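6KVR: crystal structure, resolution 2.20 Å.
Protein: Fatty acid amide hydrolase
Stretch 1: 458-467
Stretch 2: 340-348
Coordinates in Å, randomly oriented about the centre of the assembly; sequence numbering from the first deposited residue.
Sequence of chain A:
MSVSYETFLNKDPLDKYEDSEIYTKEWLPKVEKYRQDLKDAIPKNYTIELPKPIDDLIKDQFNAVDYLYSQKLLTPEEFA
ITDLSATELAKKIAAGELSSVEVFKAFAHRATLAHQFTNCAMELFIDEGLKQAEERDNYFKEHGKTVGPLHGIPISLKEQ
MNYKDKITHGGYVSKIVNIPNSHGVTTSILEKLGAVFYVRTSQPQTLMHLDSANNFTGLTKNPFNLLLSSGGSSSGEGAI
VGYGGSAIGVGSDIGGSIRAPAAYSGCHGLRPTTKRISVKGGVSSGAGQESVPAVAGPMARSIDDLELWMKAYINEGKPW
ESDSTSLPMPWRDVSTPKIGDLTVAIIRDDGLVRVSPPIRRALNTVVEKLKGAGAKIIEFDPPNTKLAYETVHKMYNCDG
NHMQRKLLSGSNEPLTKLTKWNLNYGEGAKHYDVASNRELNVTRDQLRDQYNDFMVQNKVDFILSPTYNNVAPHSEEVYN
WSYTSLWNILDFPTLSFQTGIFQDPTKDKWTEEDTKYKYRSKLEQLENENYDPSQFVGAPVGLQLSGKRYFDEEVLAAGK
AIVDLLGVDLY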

# COMPACT_ATOMS: atom_id res chain seq x y z
N ASN A 458 24.90 1.46 -0.20
CA ASN A 458 26.02 0.61 0.18
C ASN A 458 25.98 -0.73 -0.52
O ASN A 458 26.71 -1.65 -0.13
CB ASN A 458 26.04 0.43 1.69
CG ASN A 458 26.35 1.72 2.43
OD1 ASN A 458 27.48 2.20 2.40
ND2 ASN A 458 25.35 2.29 3.10
N LYS A 459 25.12 -0.87 -1.54
CA LYS A 459 24.97 -2.09 -2.33
C LYS A 459 24.85 -3.33 -1.44
O LYS A 459 25.41 -4.39 -1.74
CB LYS A 459 26.11 -2.21 -3.34
CG LYS A 459 26.15 -1.01 -4.30
CD LYS A 459 27.07 -1.22 -5.51
CE LYS A 459 26.66 -0.31 -6.67
NZ LYS A 459 26.32 1.08 -6.21
N VAL A 460 24.10 -3.19 -0.34
CA VAL A 460 23.81 -4.30 0.56
C VAL A 460 22.67 -5.13 -0.02
O VAL A 460 21.62 -4.59 -0.39
CB VAL A 460 23.44 -3.78 1.96
CG1 VAL A 460 23.15 -4.96 2.90
CG2 VAL A 460 24.54 -2.89 2.51
N ASP A 461 22.85 -6.45 -0.07
CA ASP A 461 21.77 -7.33 -0.51
C ASP A 461 20.83 -7.72 0.63
O ASP A 461 19.61 -7.72 0.44
CB ASP A 461 22.34 -8.61 -1.14
CG ASP A 461 23.17 -8.34 -2.38
OD1 ASP A 461 22.58 -7.96 -3.41
OD2 ASP A 461 24.40 -8.54 -2.35
N PHE A 462 21.35 -8.08 1.81
CA PHE A 462 20.51 -8.59 2.89
C PHE A 462 21.05 -8.18 4.24
O PHE A 462 22.23 -7.85 4.40
CB PHE A 462 20.39 -10.12 2.86
CG PHE A 462 19.96 -10.65 1.53
CD1 PHE A 462 18.63 -10.58 1.13
CD2 PHE A 462 20.89 -11.19 0.66
CE1 PHE A 462 18.23 -11.06 -0.11
CE2 PHE A 462 20.49 -11.67 -0.59
CZ PHE A 462 19.16 -11.60 -0.98
N ILE A 463 20.17 -8.19 5.24
CA ILE A 463 20.53 -7.94 6.63
C ILE A 463 20.29 -9.22 7.41
O ILE A 463 19.21 -9.82 7.32
CB ILE A 463 19.75 -6.74 7.20
CG1 ILE A 463 19.99 -5.51 6.31
CG2 ILE A 463 20.18 -6.41 8.63
CD1 ILE A 463 19.22 -4.28 6.72
N LEU A 464 21.31 -9.66 8.13
CA LEU A 464 21.26 -10.86 8.95
C LEU A 464 21.23 -10.43 10.40
O LEU A 464 22.01 -9.56 10.81
CB LEU A 464 22.46 -11.77 8.68
CG LEU A 464 22.59 -13.07 9.49
CD1 LEU A 464 21.42 -13.99 9.23
CD2 LEU A 464 23.91 -13.79 9.16
N SER A 465 20.33 -11.02 11.19
CA SER A 465 20.11 -10.51 12.54
C SER A 465 19.47 -11.62 13.38
O SER A 465 18.91 -12.57 12.82
CB SER A 465 19.22 -9.26 12.51
OG SER A 465 17.90 -9.63 12.18
N PRO A 466 19.51 -11.50 14.71
CA PRO A 466 18.77 -12.44 15.56
C PRO A 466 17.28 -12.32 15.34
O PRO A 466 16.78 -11.34 14.79
CB PRO A 466 19.15 -12.00 16.99
CG PRO A 466 20.37 -11.09 16.83
CD PRO A 466 20.17 -10.44 15.50
N THR A 467 16.55 -13.35 15.77
CA THR A 467 15.09 -13.32 15.75
C THR A 467 14.50 -12.86 17.07
O THR A 467 13.35 -12.40 17.10
CB THR A 467 14.52 -14.70 15.42
OG1 THR A 467 15.19 -15.22 14.27
CG2 THR A 467 13.02 -14.60 15.08
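Stretch 2 (340-348) GDLTVAIIR

Stretch 2 leaves the end of a 3-10 segment at G340 and D341, passes through L342 and becomes extended, in a strand that includes T343 to I346. It lies alongside the strand of stretch 1 that begins at F462, and the two run parallel, their N-to-C directions 34° apart (signed crossing angle -34°) and their axes approaching to 4.6 Å. The register pairs F462 with V344, I463 with A345 and L464 with I346, at CA-CA distances of 5.0, 4.7 and 4.9 Å, and continues to S465 and I347, whose CA atoms are 4.7 Å apart.

The backbone polar groups are paired in the alternating manner of a parallel sheet. A345 N donates to F462 O (2.9 Å), L464 N to A345 O (2.8 Å) and I347 N to L464 O (2.8 Å); the last two bonds are nearly straight, with angles of 171° and 173° at the hydrogen. A345 thus uses both its amide and its carbonyl towards stretch 1, while F462 O and L464 O each accept from stretch 2. CA-H...O contacts supplement this ladder: V344 CA lies 3.4 Å from F462 O, I463 CA 3.3 Å from A345 O, and I346 CA 3.5 Å from L464 O.

At the start of the pairing, T343 O receives two amides, D461 N at 3.0 Å and, more weakly, F462 N at 3.3 Å. The side chain of D461 returns the link: T343 N donates to D461 OD2 (2.9 Å, 163°), so both backbone polar groups of T343 are satisfied by stretch 1. A water draws the same corner together. It donates to D461 OD2 at 2.7 Å and to D341 O at 2.6 Å, and its oxygen accepts from T343 OG1 at 3.2 Å. The D461 carboxylate oxygen therefore accepts from both a backbone amide and a water, and the carbonyl of D341 is reached through solvent.

Apolar side chains pack on both faces of this sheet. On the face carrying F462, V344, L464 and I346, L464 CB lies 3.8 Å from both V344 CG1 and I346 CD1; nearby, L342 CD2 meets the edge of the F462 ring, 3.5 Å from CE2. On the face of I463 and A345, I463 CG1 is 4.3 Å from A345 CB, and I463 CG2 reaches I347 CD1 at 3.8 Å. V460 CG1 adds a contact of 4.0 Å with A345 CB. Altogether the two stretches bury 637 Å², both sides summed.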

# COMPACT_ATOMS: atom_id res chain seq x y z
N GLY A 340 29.50 -16.08 -2.76
CA GLY A 340 30.51 -15.08 -3.06
C GLY A 340 29.98 -13.86 -3.79
O GLY A 340 30.72 -12.87 -3.92
N ASP A 341 28.73 -13.89 -4.25
CA ASP A 341 28.11 -12.74 -4.88
C ASP A 341 27.34 -11.84 -3.91
O ASP A 341 26.88 -10.77 -4.32
CB ASP A 341 27.16 -13.20 -5.99
CG ASP A 341 27.91 -13.79 -7.19
OD1 ASP A 341 27.39 -14.77 -7.80
OD2 ASP A 341 29.00 -13.29 -7.54
N LEU A 342 27.20 -12.24 -2.63
CA LEU A 342 26.31 -11.57 -1.68
C LEU A 342 27.06 -10.58 -0.80
O LEU A 342 28.19 -10.84 -0.37
CB LEU A 342 25.61 -12.60 -0.78
CG LEU A 342 24.78 -13.71 -1.44
CD1 LEU A 342 24.61 -14.89 -0.51
CD2 LEU A 342 23.42 -13.20 -1.87
N THR A 343 26.42 -9.45 -0.52
CA THR A 343 26.85 -8.52 0.52
C THR A 343 25.83 -8.57 1.65
O THR A 343 24.64 -8.34 1.43
CB THR A 343 27.00 -7.10 -0.04
OG1 THR A 343 27.94 -7.11 -1.12
CG2 THR A 343 27.48 -6.14 1.05
N VAL A 344 26.29 -8.89 2.86
CA VAL A 344 25.39 -9.12 3.99
C VAL A 344 25.79 -8.19 5.14
O VAL A 344 26.93 -8.25 5.62
CB VAL A 344 25.41 -10.59 4.45
CG1 VAL A 344 24.33 -10.81 5.50
CG2 VAL A 344 25.18 -11.52 3.28
N ALA A 345 24.86 -7.35 5.58
CA ALA A 345 25.04 -6.56 6.78
C ALA A 345 24.57 -7.36 7.99
O ALA A 345 23.53 -8.02 7.95
CB ALA A 345 24.29 -5.23 6.68
N ILE A 346 25.35 -7.31 9.07
CA ILE A 346 25.13 -8.15 10.24
C ILE A 346 24.70 -7.27 11.40
O ILE A 346 25.36 -6.27 11.70
CB ILE A 346 26.39 -8.95 10.63
CG1 ILE A 346 27.00 -9.61 9.39
CG2 ILE A 346 26.05 -10.02 11.69
CD1 ILE A 346 26.10 -10.66 8.74
N ILE A 347 23.60 -7.64 12.05
CA ILE A 347 23.19 -7.01 13.30
C ILE A 347 23.57 -7.97 14.42
O ILE A 347 22.95 -9.04 14.56
CB ILE A 347 21.69 -6.67 13.31
CG1 ILE A 347 21.40 -5.54 12.31
CG2 ILE A 347 21.22 -6.28 14.71
CD1 ILE A 347 19.92 -5.17 12.20
N ARG A 348 24.61 -7.63 15.19
CA ARG A 348 24.98 -8.43 16.35
C ARG A 348 24.19 -8.07 17.59
O ARG A 348 24.11 -8.88 18.52
CB ARG A 348 26.47 -8.27 16.68
CG ARG A 348 27.39 -8.38 15.49
CD ARG A 348 27.93 -9.76 15.40
NE ARG A 348 28.94 -9.91 14.35
CZ ARG A 348 29.71 -10.98 14.24
NH1 ARG A 348 29.64 -11.97 15.11
NH2 ARG A 348 30.57 -11.06 13.23
O HOH W 1 26.67 -8.21 -3.82